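Local structure of mosquitocidal toxin (Bacillus sphaericus, 2CB4) at residues A[38-43]-A[56-61]; A[89-94]-A[232-237]; A[177-182]-A[264-269]. The protein is a mosquito-killing toxin whose catalytic domain, the part described here, is an ADP-ribosyltransferase that probably transfers ADP-ribose from NAD to target proteins. The protein carries 1 engineered substitution. All blocks are in the same frame, centred on the assembly; numbering follows the deposited sequence.

Interaction 1 (A[38-43]-A[56-61]); sequences LLYQLI and LHMREQ
Tyr-40 on helix 36-44 lays its ring beside Leu-56 and Met-58 of the following loop. Its CB stays clear of 56-61. The side chain leaves the helix with CG anti to the backbone N (chi1 -180°), which carries the ring across to the loop. Along the ring, CD1 is the first atom to touch. Tyr-40 CD1 lies 3.6 Å from CE of Met-58, a selenomethionine. Tyr-40 CE1, the next atom, is 3.7 Å from Met-58 CE and 4.0 Å from Leu-56 CB. At the tip, Tyr-40 OH is 3.7 Å from the backbone N of Leu-56, and no hydrogen bond joins the two segments.

The methyl of Met-58 sits at the ring edge, near the ring plane. A bend at chi2 (-31°) turns the SE-CE end toward that edge. Leu-56 runs past Tyr-40 in the opposite direction.

This is helix-to-loop packing in the N-terminal part of the catalytic domain. The loop continues toward strand 78-82 of the main sheet. On its way it pairs by backbone hydrogen bonds, His-57 with Asp-163 and Arg-59 with Gly-161.

One helical turn on from Tyr-40, Ile-43 adds a second touch. Its CG2 branch reaches CD1 of Leu-56 at 3.7 Å, and the two side chains meet at about a right angle. Leu-56 CD1 is thus shared, since Tyr-40 CE1 is also 4.1 Å from it. Trp-23 packs on Met-58, and Ile-47 on Leu-56.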
ATOM      1  N   LEU A  38      26.660 -24.676  14.476  1.00 39.63           N
ATOM      2  CA  LEU A  38      26.713 -23.739  13.389  1.00 40.10           C
ATOM      3  C   LEU A  38      26.915 -22.302  13.922  1.00 46.67           C
ATOM      4  O   LEU A  38      27.745 -21.543  13.397  1.00 47.02           O
ATOM      5  CB  LEU A  38      25.456 -23.845  12.546  1.00 40.72           C
ATOM      6  CG  LEU A  38      25.358 -22.680  11.570  1.00 46.85           C
ATOM      7  CD1 LEU A  38      26.668 -22.552  10.757  1.00 47.68           C
ATOM      8  CD2 LEU A  38      24.139 -22.825  10.669  1.00 47.43           C
ATOM      9  N   LEU A  39      26.189 -21.953  14.995  1.00 43.15           N
ATOM     10  CA  LEU A  39      26.293 -20.625  15.606  1.00 42.05           C
ATOM     11  C   LEU A  39      27.681 -20.394  16.168  1.00 44.40           C
ATOM     12  O   LEU A  39      28.262 -19.337  15.976  1.00 43.08           O
ATOM     13  CB  LEU A  39      25.217 -20.416  16.699  1.00 41.65           C
ATOM     14  CG  LEU A  39      25.259 -19.067  17.441  1.00 44.09           C
ATOM     15  CD1 LEU A  39      24.930 -17.919  16.496  1.00 43.08           C
ATOM     16  CD2 LEU A  39      24.379 -19.040  18.674  1.00 43.22           C
ATOM     17  N   TYR A  40      28.217 -21.388  16.853  1.00 42.54           N
ATOM     18  CA  TYR A  40      29.553 -21.257  17.418  1.00 43.54           C
ATOM     19  C   TYR A  40      30.603 -21.016  16.317  1.00 49.91           C
ATOM     20  O   TYR A  40      31.537 -20.224  16.479  1.00 49.62           O
ATOM     21  CB  TYR A  40      29.916 -22.466  18.275  1.00 45.33           C
ATOM     22  CG  TYR A  40      31.289 -22.322  18.857  1.00 49.95           C
ATOM     23  CD1 TYR A  40      31.489 -21.681  20.079  1.00 52.66           C
ATOM     24  CD2 TYR A  40      32.408 -22.778  18.160  1.00 51.65           C
ATOM     25  CE1 TYR A  40      32.763 -21.508  20.603  1.00 54.82           C
ATOM     26  CE2 TYR A  40      33.696 -22.618  18.682  1.00 53.18           C
ATOM     27  CZ  TYR A  40      33.866 -21.973  19.901  1.00 64.28           C
ATOM     28  OH  TYR A  40      35.134 -21.792  20.422  1.00 69.78           O
ATOM     29  N   GLN A  41      30.437 -21.675  15.177  1.00 47.40           N
ATOM     30  CA  GLN A  41      31.363 -21.471  14.061  1.00 47.60           C
ATOM     31  C   GLN A  41      31.211 -20.063  13.516  1.00 50.66           C
ATOM     32  O   GLN A  41      32.184 -19.353  13.314  1.00 50.78           O
ATOM     33  CB  GLN A  41      31.075 -22.452  12.913  1.00 49.35           C
ATOM     34  CG  GLN A  41      31.229 -23.900  13.300  1.00 74.68           C
ATOM     35  CD  GLN A  41      32.687 -24.347  13.341  1.00100.00           C
ATOM     36  OE1 GLN A  41      33.563 -23.671  13.917  1.00 91.08           O
ATOM     37  NE2 GLN A  41      32.954 -25.508  12.742  1.00100.00           N
ATOM     38  N   LEU A  42      29.968 -19.699  13.238  1.00 46.90           N
ATOM     39  CA  LEU A  42      29.612 -18.386  12.713  1.00 46.99           C
ATOM     40  C   LEU A  42      30.244 -17.257  13.554  1.00 49.94           C
ATOM     41  O   LEU A  42      30.800 -16.308  13.021  1.00 51.17           O
ATOM     42  CB  LEU A  42      28.096 -18.268  12.753  1.00 47.48           C
ATOM     43  CG  LEU A  42      27.324 -17.557  11.656  1.00 52.97           C
ATOM     44  CD1 LEU A  42      27.981 -17.761  10.325  1.00 53.79           C
ATOM     45  CD2 LEU A  42      25.929 -18.127  11.638  1.00 53.79           C
ATOM     46  N   ILE A  43      30.177 -17.378  14.871  1.00 44.02           N
ATOM     47  CA  ILE A  43      30.758 -16.380  15.763  1.00 42.65           C
ATOM     48  C   ILE A  43      32.297 -16.484  15.829  1.00 50.26           C
ATOM     49  O   ILE A  43      32.994 -15.480  15.758  1.00 49.40           O
ATOM     50  CB  ILE A  43      30.189 -16.551  17.213  1.00 43.20           C
ATOM     51  CG1 ILE A  43      28.698 -16.233  17.257  1.00 42.05           C
ATOM     52  CG2 ILE A  43      30.992 -15.755  18.223  1.00 41.61           C
ATOM     53  CD1 ILE A  43      28.035 -16.592  18.590  1.00 37.22           C
ATOM     54  N   LEU A  56      36.090 -19.137  22.762  1.00 43.98           N
ATOM     55  CA  LEU A  56      35.103 -18.596  23.680  1.00 41.93           C
ATOM     56  C   LEU A  56      34.983 -19.464  24.905  1.00 44.91           C
ATOM     57  O   LEU A  56      34.962 -20.686  24.827  1.00 44.40           O
ATOM     58  CB  LEU A  56      33.737 -18.463  23.001  1.00 41.04           C
ATOM     59  CG  LEU A  56      33.675 -17.507  21.806  1.00 43.97           C
ATOM     60  CD1 LEU A  56      32.291 -17.487  21.199  1.00 43.64           C
ATOM     61  CD2 LEU A  56      34.148 -16.107  22.145  1.00 42.75           C
ATOM     62  N   HIS A  57      34.893 -18.820  26.047  1.00 41.80           N
ATOM     63  CA  HIS A  57      34.745 -19.538  27.278  1.00 42.23           C
ATOM     64  C   HIS A  57      33.301 -19.370  27.792  1.00 42.60           C
ATOM     65  O   HIS A  57      32.889 -18.269  28.169  1.00 43.33           O
ATOM     66  CB  HIS A  57      35.764 -19.064  28.307  1.00 44.95           C
ATOM     67  CG  HIS A  57      35.739 -19.857  29.571  1.00 51.21           C
ATOM     68  ND1 HIS A  57      34.834 -19.612  30.592  1.00 54.70           N
ATOM     69  CD2 HIS A  57      36.474 -20.921  29.977  1.00 54.33           C
ATOM     70  CE1 HIS A  57      35.024 -20.472  31.577  1.00 54.16           C
ATOM     71  NE2 HIS A  57      36.009 -21.284  31.224  1.00 54.58           N
HETATM   72  N   MSE A  58      32.541 -20.471  27.768  1.00 33.35           N
HETATM   73  CA  MSE A  58      31.161 -20.515  28.234  1.00 28.77           C
HETATM   74  C   MSE A  58      31.122 -20.606  29.758  1.00 38.46           C
HETATM   75  O   MSE A  58      31.964 -21.246  30.344  1.00 40.93           O
HETATM   76  CB  MSE A  58      30.537 -21.768  27.649  1.00 27.19           C
HETATM   77  CG  MSE A  58      30.501 -21.844  26.126  1.00 28.11           C
HETATM   78 SE   MSE A  58      30.349 -20.153  25.226  1.00 28.26          SE
HETATM   79  CE  MSE A  58      30.554 -20.720  23.464  1.00 24.70           C
ATOM     80  N   ARG A  59      30.168 -19.946  30.416  1.00 37.32           N
ATOM     81  CA  ARG A  59      30.113 -20.020  31.874  1.00 36.91           C
ATOM     82  C   ARG A  59      29.899 -21.462  32.287  1.00 41.23           C
ATOM     83  O   ARG A  59      29.161 -22.223  31.645  1.00 39.64           O
ATOM     84  CB  ARG A  59      28.908 -19.293  32.418  1.00 35.25           C
ATOM     85  CG  ARG A  59      29.027 -17.866  32.716  1.00 35.26           C
ATOM     86  CD  ARG A  59      27.598 -17.388  32.636  1.00 40.39           C
ATOM     87  NE  ARG A  59      27.084 -17.098  33.947  1.00 36.39           N
ATOM     88  CZ  ARG A  59      25.847 -17.332  34.333  1.00 40.96           C
ATOM     89  NH1 ARG A  59      24.966 -17.900  33.512  1.00 18.70           N
ATOM     90  NH2 ARG A  59      25.497 -17.003  35.567  1.00 27.45           N
ATOM     91  N   GLU A  60      30.420 -21.740  33.465  1.00 40.42           N
ATOM     92  CA  GLU A  60      30.316 -23.080  34.038  1.00 41.40           C
ATOM     93  C   GLU A  60      29.436 -23.172  35.277  1.00 43.71           C
ATOM     94  O   GLU A  60      29.326 -22.237  36.071  1.00 39.34           O
ATOM     95  CB  GLU A  60      31.750 -23.668  34.312  1.00 42.92           C
ATOM     96  CG  GLU A  60      32.496 -24.210  33.047  1.00 52.27           C
ATOM     97  CD  GLU A  60      33.998 -24.102  33.191  1.00 89.95           C
ATOM     98  OE1 GLU A  60      34.489 -24.088  34.350  1.00 82.24           O
ATOM     99  OE2 GLU A  60      34.692 -24.000  32.150  1.00101.23           O
ATOM    100  N   GLN A  61      28.805 -24.321  35.428  1.00 45.71           N
ATOM    101  CA  GLN A  61      27.958 -24.577  36.592  1.00 47.68           C
ATOM    102  C   GLN A  61      26.764 -23.648  36.637  1.00 52.58           C
ATOM    103  O   GLN A  61      26.351 -23.205  37.707  1.00 50.40           O
ATOM    104  CB  GLN A  61      28.764 -24.436  37.877  1.00 49.48           C
ATOM    105  CG  GLN A  61      29.807 -25.551  38.022  1.00 67.76           C
ATOM    106  CD  GLN A  61      30.923 -25.174  38.961  1.00 90.87           C
ATOM    107  OE1 GLN A  61      31.163 -23.988  39.175  1.00 88.50           O
ATOM    108  NE2 GLN A  61      31.575 -26.166  39.500  1.00 83.20           N
TER

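Interaction 2 (A[89-94]-A[232-237]); sequences IFLNGF and WHENHS
Phe-90 and Trp-232 form an aromatic edge-to-face pair between helix 86-92 and the loop after strand 229-231. The edge of Phe-90 points at the indole face. Its ring centroid is 5.1 Å from that of the five-membered ring, and the planes stand at 85°. The nearest atoms are Phe-90 CD2 and Trp-232 CG, 3.4 Å apart.

In a CH-pi contact, Phe-90 CB lies 3.5 Å from the centroid of the Trp-232 six-membered ring, almost on the ring normal. The backbone N of Glu-234 lies over the opposite face of the indole, toward its rim.

Apolar packing completes the contact. Leu-91 CB is 4.1 Å from Trp-232 CH2. With chi1 at 175°, Leu-91 sends its CD1 on to CG of Glu-234, 3.8 Å away. Phe-257 of the second subunit packs on Leu-91, Trp-232 and Glu-234, at a subunit interface.

One side-chain bond lies within the loop: His-233 ND1 donates to Glu-234 O at 2.9 Å. Others run to Asn-87, one turn earlier on the helix: OD1 accepts from Trp-232 NE1, and ND2 donates to His-236 O. Segments 89-94 and 232-237 thus meet by apolar packing, and Asn-87 satisfies the indole N-H.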
ATOM      1  N   ILE A  89       9.197  -6.834  30.164  1.00 22.28           N
ATOM      2  CA  ILE A  89      10.220  -7.825  30.492  1.00 20.71           C
ATOM      3  C   ILE A  89       9.788  -9.158  31.114  1.00 25.98           C
ATOM      4  O   ILE A  89      10.255 -10.225  30.668  1.00 25.26           O
ATOM      5  CB  ILE A  89      11.419  -7.182  31.272  1.00 21.57           C
ATOM      6  CG1 ILE A  89      11.953  -5.928  30.523  1.00 19.70           C
ATOM      7  CG2 ILE A  89      12.527  -8.242  31.550  1.00 18.28           C
ATOM      8  CD1 ILE A  89      12.318  -6.186  29.043  1.00 18.92           C
ATOM      9  N   PHE A  90       8.907  -9.119  32.118  1.00 22.74           N
ATOM     10  CA  PHE A  90       8.443 -10.363  32.761  1.00 22.24           C
ATOM     11  C   PHE A  90       7.508 -11.131  31.833  1.00 26.06           C
ATOM     12  O   PHE A  90       7.196 -12.297  32.070  1.00 25.13           O
ATOM     13  CB  PHE A  90       7.727 -10.110  34.096  1.00 23.74           C
ATOM     14  CG  PHE A  90       8.643  -9.760  35.238  1.00 25.01           C
ATOM     15  CD1 PHE A  90      10.007  -9.778  35.089  1.00 26.82           C
ATOM     16  CD2 PHE A  90       8.121  -9.383  36.475  1.00 27.00           C
ATOM     17  CE1 PHE A  90      10.841  -9.428  36.144  1.00 27.45           C
ATOM     18  CE2 PHE A  90       8.969  -9.032  37.522  1.00 28.72           C
ATOM     19  CZ  PHE A  90      10.320  -9.068  37.356  1.00 25.70           C
ATOM     20  N   LEU A  91       7.044 -10.469  30.780  1.00 23.54           N
ATOM     21  CA  LEU A  91       6.161 -11.121  29.830  1.00 23.11           C
ATOM     22  C   LEU A  91       6.950 -11.684  28.640  1.00 28.55           C
ATOM     23  O   LEU A  91       6.717 -12.796  28.209  1.00 28.63           O
ATOM     24  CB  LEU A  91       5.124 -10.125  29.319  1.00 22.45           C
ATOM     25  CG  LEU A  91       4.198 -10.660  28.206  1.00 26.55           C
ATOM     26  CD1 LEU A  91       3.275 -11.771  28.713  1.00 25.89           C
ATOM     27  CD2 LEU A  91       3.366  -9.557  27.548  1.00 21.88           C
ATOM     28  N   ASN A  92       7.880 -10.891  28.120  1.00 25.08           N
ATOM     29  CA  ASN A  92       8.648 -11.244  26.933  1.00 24.98           C
ATOM     30  C   ASN A  92      10.097 -11.679  27.124  1.00 28.62           C
ATOM     31  O   ASN A  92      10.685 -12.214  26.209  1.00 29.43           O
ATOM     32  CB  ASN A  92       8.678 -10.004  25.998  1.00 23.30           C
ATOM     33  CG  ASN A  92       7.313  -9.599  25.530  1.00 32.90           C
ATOM     34  OD1 ASN A  92       6.594 -10.390  24.934  1.00 32.93           O
ATOM     35  ND2 ASN A  92       6.930  -8.372  25.828  1.00 23.48           N
ATOM     36  N   GLY A  93      10.675 -11.373  28.283  1.00 24.99           N
ATOM     37  CA  GLY A  93      12.061 -11.658  28.576  1.00 24.65           C
ATOM     38  C   GLY A  93      12.925 -10.601  27.888  1.00 27.76           C
ATOM     39  O   GLY A  93      12.454  -9.518  27.513  1.00 26.59           O
ATOM     40  N   PHE A  94      14.191 -10.922  27.699  1.00 23.89           N
ATOM     41  CA  PHE A  94      15.091 -10.014  26.995  1.00 22.15           C
ATOM     42  C   PHE A  94      15.313 -10.547  25.595  1.00 27.20           C
ATOM     43  O   PHE A  94      16.057 -11.506  25.394  1.00 26.62           O
ATOM     44  CB  PHE A  94      16.404  -9.875  27.737  1.00 22.68           C
ATOM     45  CG  PHE A  94      16.265  -9.164  29.053  1.00 23.18           C
ATOM     46  CD1 PHE A  94      15.889  -7.812  29.091  1.00 24.67           C
ATOM     47  CD2 PHE A  94      16.478  -9.843  30.258  1.00 22.69           C
ATOM     48  CE1 PHE A  94      15.760  -7.145  30.318  1.00 24.87           C
ATOM     49  CE2 PHE A  94      16.335  -9.186  31.483  1.00 24.75           C
ATOM     50  CZ  PHE A  94      15.980  -7.828  31.510  1.00 23.07           C
ATOM     51  N   TRP A 232       4.326  -9.797  40.451  1.00 26.27           N
ATOM     52  CA  TRP A 232       3.847  -9.423  39.154  1.00 24.34           C
ATOM     53  C   TRP A 232       2.845 -10.365  38.512  1.00 28.95           C
ATOM     54  O   TRP A 232       2.848 -11.570  38.763  1.00 29.89           O
ATOM     55  CB  TRP A 232       5.080  -9.301  38.249  1.00 21.95           C
ATOM     56  CG  TRP A 232       4.767  -8.893  36.830  1.00 22.41           C
ATOM     57  CD1 TRP A 232       4.601  -7.606  36.356  1.00 24.69           C
ATOM     58  CD2 TRP A 232       4.566  -9.772  35.692  1.00 21.94           C
ATOM     59  NE1 TRP A 232       4.310  -7.644  35.009  1.00 23.75           N
ATOM     60  CE2 TRP A 232       4.277  -8.951  34.579  1.00 24.70           C
ATOM     61  CE3 TRP A 232       4.568 -11.171  35.524  1.00 22.91           C
ATOM     62  CZ2 TRP A 232       4.037  -9.476  33.301  1.00 23.38           C
ATOM     63  CZ3 TRP A 232       4.294 -11.690  34.256  1.00 23.55           C
ATOM     64  CH2 TRP A 232       4.043 -10.835  33.161  1.00 23.82           C
ATOM     65  N   HIS A 233       2.020  -9.803  37.627  1.00 24.27           N
ATOM     66  CA  HIS A 233       1.108 -10.568  36.759  1.00 23.92           C
ATOM     67  C   HIS A 233       0.974  -9.709  35.491  1.00 28.26           C
ATOM     68  O   HIS A 233       1.236  -8.506  35.549  1.00 27.09           O
ATOM     69  CB  HIS A 233      -0.264 -10.925  37.402  1.00 23.86           C
ATOM     70  CG  HIS A 233      -1.080  -9.735  37.808  1.00 26.80           C
ATOM     71  ND1 HIS A 233      -1.749  -8.938  36.891  1.00 28.25           N
ATOM     72  CD2 HIS A 233      -1.350  -9.215  39.033  1.00 27.54           C
ATOM     73  CE1 HIS A 233      -2.376  -7.969  37.535  1.00 27.41           C
ATOM     74  NE2 HIS A 233      -2.152  -8.116  38.834  1.00 27.79           N
ATOM     75  N   GLU A 234       0.612 -10.316  34.362  1.00 27.04           N
ATOM     76  CA  GLU A 234       0.466  -9.573  33.092  1.00 27.54           C
ATOM     77  C   GLU A 234      -0.374  -8.319  33.324  1.00 30.26           C
ATOM     78  O   GLU A 234      -1.388  -8.361  34.036  1.00 26.48           O
ATOM     79  CB  GLU A 234      -0.337 -10.399  32.086  1.00 29.47           C
ATOM     80  CG  GLU A 234       0.428 -11.240  31.108  1.00 46.30           C
ATOM     81  CD  GLU A 234      -0.446 -11.676  29.916  1.00 69.92           C
ATOM     82  OE1 GLU A 234      -1.145 -12.735  30.002  1.00 60.53           O
ATOM     83  OE2 GLU A 234      -0.456 -10.932  28.905  1.00 62.38           O
ATOM     84  N   ASN A 235       0.036  -7.215  32.684  1.00 27.47           N
ATOM     85  CA  ASN A 235      -0.704  -5.966  32.767  1.00 27.13           C
ATOM     86  C   ASN A 235      -0.946  -5.467  34.169  1.00 29.05           C
ATOM     87  O   ASN A 235      -1.973  -4.858  34.433  1.00 27.20           O
ATOM     88  CB  ASN A 235      -2.064  -6.088  32.070  1.00 29.80           C
ATOM     89  CG  ASN A 235      -1.948  -6.520  30.624  1.00 62.62           C
ATOM     90  OD1 ASN A 235      -2.682  -7.420  30.170  1.00 57.14           O
ATOM     91  ND2 ASN A 235      -1.014  -5.904  29.888  1.00 55.87           N
ATOM     92  N   HIS A 236      -0.000  -5.707  35.061  1.00 25.35           N
ATOM     93  CA  HIS A 236      -0.132  -5.217  36.408  1.00 24.34           C
ATOM     94  C   HIS A 236      -0.315  -3.701  36.326  1.00 30.51           C
ATOM     95  O   HIS A 236       0.360  -3.025  35.523  1.00 29.63           O
ATOM     96  CB  HIS A 236       1.121  -5.530  37.184  1.00 24.15           C
ATOM     97  CG  HIS A 236       0.916  -5.435  38.643  1.00 27.38           C
ATOM     98  ND1 HIS A 236       0.763  -4.225  39.288  1.00 29.23           N
ATOM     99  CD2 HIS A 236       0.731  -6.395  39.575  1.00 29.05           C
ATOM    100  CE1 HIS A 236       0.537  -4.444  40.568  1.00 28.56           C
ATOM    101  NE2 HIS A 236       0.514  -5.752  40.768  1.00 29.30           N
ATOM    102  N   SER A 237      -1.220  -3.159  37.138  1.00 29.32           N
ATOM    103  CA  SER A 237      -1.466  -1.710  37.091  1.00 29.93           C
ATOM    104  C   SER A 237      -0.259  -0.814  37.323  1.00 36.69           C
ATOM    105  O   SER A 237      -0.205   0.323  36.808  1.00 38.07           O
ATOM    106  CB  SER A 237      -2.651  -1.262  37.958  1.00 31.93           C
ATOM    107  OG  SER A 237      -2.329  -1.320  39.332  1.00 43.84           O
TER

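Interaction 3 (A[177-182]-A[264-269]); sequences NEDQIT and GEIPNN. Engineered in segment 177-182: Gln-180 (natural residue Glu).
Asp-179 has a positive phi (43°) at the bend before strand 180-184, and its carboxylate end comes close to Ile-266, the first residue after the short strand 264-265. The contact is small and lies at the surface. On the 264-269 side it is carried by Ile-266. Its CG1 branch is fully extended (chi2 -179°) and ends in CD1 at the backbone O of Asn-177, 3.5 Å away. Ile-266 CG1 is 3.7 Å from Asn-177 O. Asn-177 is poorly ordered, so these two distances are approximate. The CD1 methyl of Ile-266 also lies 3.9 Å from OD2 of Asp-179, whose side chain meets Ile-266 at about a right angle. These are carbon-to-oxygen packing contacts.

Residues 178 to 180 are Glu-Asp-Glu in the natural sequence. This is consistent with the Glu-X-Glu motif of arginine-specific ADP-ribosyltransferases, in which the second glutamate is catalytic in relatives. Here that position holds the engineered Gln-180. Ile-266 therefore probably lies near the active site, against the residues just before Gln-180.

Behind the contact, Gln-180 NE2 donates to Glu-178 OE1 at 2.9 Å. The amide comes from well above the carboxylate plane. In this engineered form the amide oxygen is held by Ser-125 OG, with a weak bond from Thr-182 OG1. Thr-127 OG1 bonds to the backbone O of Glu-178 and ties this bend to strand 123-131.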
ATOM      1  N   ASN A 177      36.027  -3.911  32.386  1.00 61.01           N
ATOM      2  CA  ASN A 177      35.393  -3.415  33.588  1.00 60.70           C
ATOM      3  C   ASN A 177      33.924  -3.693  33.766  1.00 63.46           C
ATOM      4  O   ASN A 177      33.380  -3.480  34.867  1.00 64.44           O
ATOM      5  CB  ASN A 177      35.526  -1.900  33.644  1.00 67.41           C
ATOM      6  CG  ASN A 177      36.977  -1.424  33.484  1.00 85.18           C
ATOM      7  OD1 ASN A 177      37.901  -2.224  33.605  1.00 75.37           O
ATOM      8  ND2 ASN A 177      37.157  -0.128  33.253  1.00 71.01           N
ATOM      9  N   GLU A 178      33.239  -4.080  32.688  1.00 56.05           N
ATOM     10  CA  GLU A 178      31.809  -4.328  32.761  1.00 53.29           C
ATOM     11  C   GLU A 178      31.445  -5.738  33.270  1.00 57.06           C
ATOM     12  O   GLU A 178      30.264  -6.022  33.625  1.00 55.82           O
ATOM     13  CB  GLU A 178      31.140  -4.033  31.416  1.00 53.10           C
ATOM     14  CG  GLU A 178      29.632  -4.185  31.425  1.00 48.84           C
ATOM     15  CD  GLU A 178      29.032  -3.868  30.097  1.00 68.79           C
ATOM     16  OE1 GLU A 178      29.755  -3.851  29.069  1.00 79.35           O
ATOM     17  OE2 GLU A 178      27.820  -3.644  30.066  1.00 53.00           O
ATOM     18  N   ASP A 179      32.460  -6.614  33.287  1.00 51.80           N
ATOM     19  CA  ASP A 179      32.322  -8.007  33.714  1.00 50.69           C
ATOM     20  C   ASP A 179      31.057  -8.623  33.156  1.00 48.16           C
ATOM     21  O   ASP A 179      30.187  -9.006  33.936  1.00 46.67           O
ATOM     22  CB  ASP A 179      32.240  -8.109  35.231  1.00 53.82           C
ATOM     23  CG  ASP A 179      33.421  -7.482  35.929  1.00 84.47           C
ATOM     24  OD1 ASP A 179      34.575  -7.666  35.451  1.00 87.49           O
ATOM     25  OD2 ASP A 179      33.195  -6.816  36.969  1.00 97.47           O
ATOM     26  N   GLN A 180      30.962  -8.730  31.832  1.00 40.46           N
ATOM     27  CA  GLN A 180      29.751  -9.219  31.183  1.00 38.20           C
ATOM     28  C   GLN A 180      29.639 -10.651  30.932  1.00 39.19           C
ATOM     29  O   GLN A 180      30.631 -11.301  30.546  1.00 40.95           O
ATOM     30  CB  GLN A 180      29.729  -8.696  29.772  1.00 38.89           C
ATOM     31  CG  GLN A 180      29.034  -7.457  29.503  1.00 45.16           C
ATOM     32  CD  GLN A 180      28.842  -7.280  27.989  1.00 51.15           C
ATOM     33  OE1 GLN A 180      28.236  -8.131  27.275  1.00 32.36           O
ATOM     34  NE2 GLN A 180      29.377  -6.199  27.459  1.00 39.29           N
ATOM     35  N   ILE A 181      28.392 -11.117  30.942  1.00 30.13           N
ATOM     36  CA  ILE A 181      28.069 -12.460  30.546  1.00 27.02           C
ATOM     37  C   ILE A 181      27.055 -12.206  29.421  1.00 30.85           C
ATOM     38  O   ILE A 181      26.054 -11.556  29.655  1.00 31.84           O
ATOM     39  CB  ILE A 181      27.468 -13.261  31.697  1.00 27.90           C
ATOM     40  CG1 ILE A 181      28.298 -13.091  32.971  1.00 26.59           C
ATOM     41  CG2 ILE A 181      27.126 -14.667  31.194  1.00 24.72           C
ATOM     42  CD1 ILE A 181      29.904 -13.596  32.822  1.00 22.96           C
ATOM     43  N   THR A 182      27.380 -12.612  28.193  1.00 25.75           N
ATOM     44  CA  THR A 182      26.546 -12.362  27.015  1.00 24.96           C
ATOM     45  C   THR A 182      25.701 -13.570  26.631  1.00 32.81           C
ATOM     46  O   THR A 182      26.187 -14.719  26.741  1.00 33.58           O
ATOM     47  CB  THR A 182      27.439 -11.981  25.808  1.00 30.53           C
ATOM     48  OG1 THR A 182      28.201 -10.816  26.132  1.00 32.65           O
ATOM     49  CG2 THR A 182      26.630 -11.728  24.555  1.00 19.52           C
ATOM     50  N   GLY A 264      28.672   3.303  31.253  1.00 27.14           N
ATOM     51  CA  GLY A 264      28.580   3.073  32.696  1.00 26.85           C
ATOM     52  C   GLY A 264      29.950   2.745  33.273  1.00 31.14           C
ATOM     53  O   GLY A 264      30.967   2.835  32.588  1.00 30.97           O
ATOM     54  N   GLU A 265      29.969   2.310  34.532  1.00 27.02           N
ATOM     55  CA  GLU A 265      31.225   1.922  35.192  1.00 25.32           C
ATOM     56  C   GLU A 265      30.913   1.394  36.585  1.00 30.79           C
ATOM     57  O   GLU A 265      29.789   1.500  37.044  1.00 28.72           O
ATOM     58  CB  GLU A 265      32.118   3.164  35.357  1.00 25.13           C
ATOM     59  CG  GLU A 265      31.570   4.094  36.429  1.00 28.80           C
ATOM     60  CD  GLU A 265      32.109   5.504  36.343  1.00 51.09           C
ATOM     61  OE1 GLU A 265      32.242   6.058  35.215  1.00 51.89           O
ATOM     62  OE2 GLU A 265      32.413   6.056  37.420  1.00 45.09           O
ATOM     63  N   ILE A 266      31.922   0.854  37.273  1.00 30.58           N
ATOM     64  CA  ILE A 266      31.736   0.401  38.656  1.00 30.66           C
ATOM     65  C   ILE A 266      32.058   1.649  39.464  1.00 35.87           C
ATOM     66  O   ILE A 266      33.186   2.095  39.505  1.00 36.29           O
ATOM     67  CB  ILE A 266      32.676  -0.763  39.024  1.00 32.90           C
ATOM     68  CG1 ILE A 266      32.353  -1.947  38.101  1.00 33.53           C
ATOM     69  CG2 ILE A 266      32.487  -1.133  40.507  1.00 31.64           C
ATOM     70  CD1 ILE A 266      33.150  -3.185  38.334  1.00 33.33           C
ATOM     71  N   PRO A 267      31.051   2.270  40.042  1.00 32.89           N
ATOM     72  CA  PRO A 267      31.306   3.531  40.740  1.00 32.57           C
ATOM     73  C   PRO A 267      32.144   3.446  42.024  1.00 39.67           C
ATOM     74  O   PRO A 267      32.857   4.390  42.368  1.00 39.78           O
ATOM     75  CB  PRO A 267      29.892   4.074  41.030  1.00 32.88           C
ATOM     76  CG  PRO A 267      29.004   2.897  40.980  1.00 36.20           C
ATOM     77  CD  PRO A 267      29.626   1.876  40.088  1.00 31.89           C
ATOM     78  N   ASN A 268      32.009   2.344  42.753  1.00 36.25           N
ATOM     79  CA  ASN A 268      32.712   2.172  44.003  1.00 34.80           C
ATOM     80  C   ASN A 268      32.497   0.741  44.475  1.00 40.35           C
ATOM     81  O   ASN A 268      31.907  -0.079  43.763  1.00 41.23           O
ATOM     82  CB  ASN A 268      32.159   3.166  45.025  1.00 30.59           C
ATOM     83  CG  ASN A 268      30.644   3.059  45.195  1.00 45.73           C
ATOM     84  OD1 ASN A 268      30.116   2.003  45.540  1.00 37.46           O
ATOM     85  ND2 ASN A 268      29.948   4.158  44.939  1.00 32.87           N
ATOM     86  N   ASN A 269      32.982   0.436  45.672  1.00 37.24           N
ATOM     87  CA  ASN A 269      32.840  -0.900  46.243  1.00 36.63           C
ATOM     88  C   ASN A 269      32.078  -0.847  47.535  1.00 41.25           C
ATOM     89  O   ASN A 269      32.254  -1.695  48.405  1.00 42.47           O
ATOM     90  CB  ASN A 269      34.195  -1.515  46.526  1.00 32.59           C
ATOM     91  CG  ASN A 269      35.006  -1.737  45.277  1.00 52.70           C
ATOM     92  OD1 ASN A 269      34.487  -2.079  44.219  1.00 47.97           O
ATOM     93  ND2 ASN A 269      36.299  -1.592  45.409  1.00 47.59           N
TER

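Interaction 1 comes first along the chain and closes before the other two open. Interactions 2 and 3 alternate: 89-94, 177-182, 232-237, then 264-269. Their centres are about 26 Å apart, on opposite sides of the chain's centre. Interaction 1 lies about 22 Å from interaction 3 and 29 Å from interaction 2, centre to centre. Interactions 1 and 3 touch where Arg-59 packs on Ile-181 of strand 180-184. That strand belongs to the main mixed sheet, as does strand 229-231, which leads into interaction 2. The sheet therefore connects the N-terminal helix and loop, the probable active-site strand and the subunit-contacting patch within one catalytic domain.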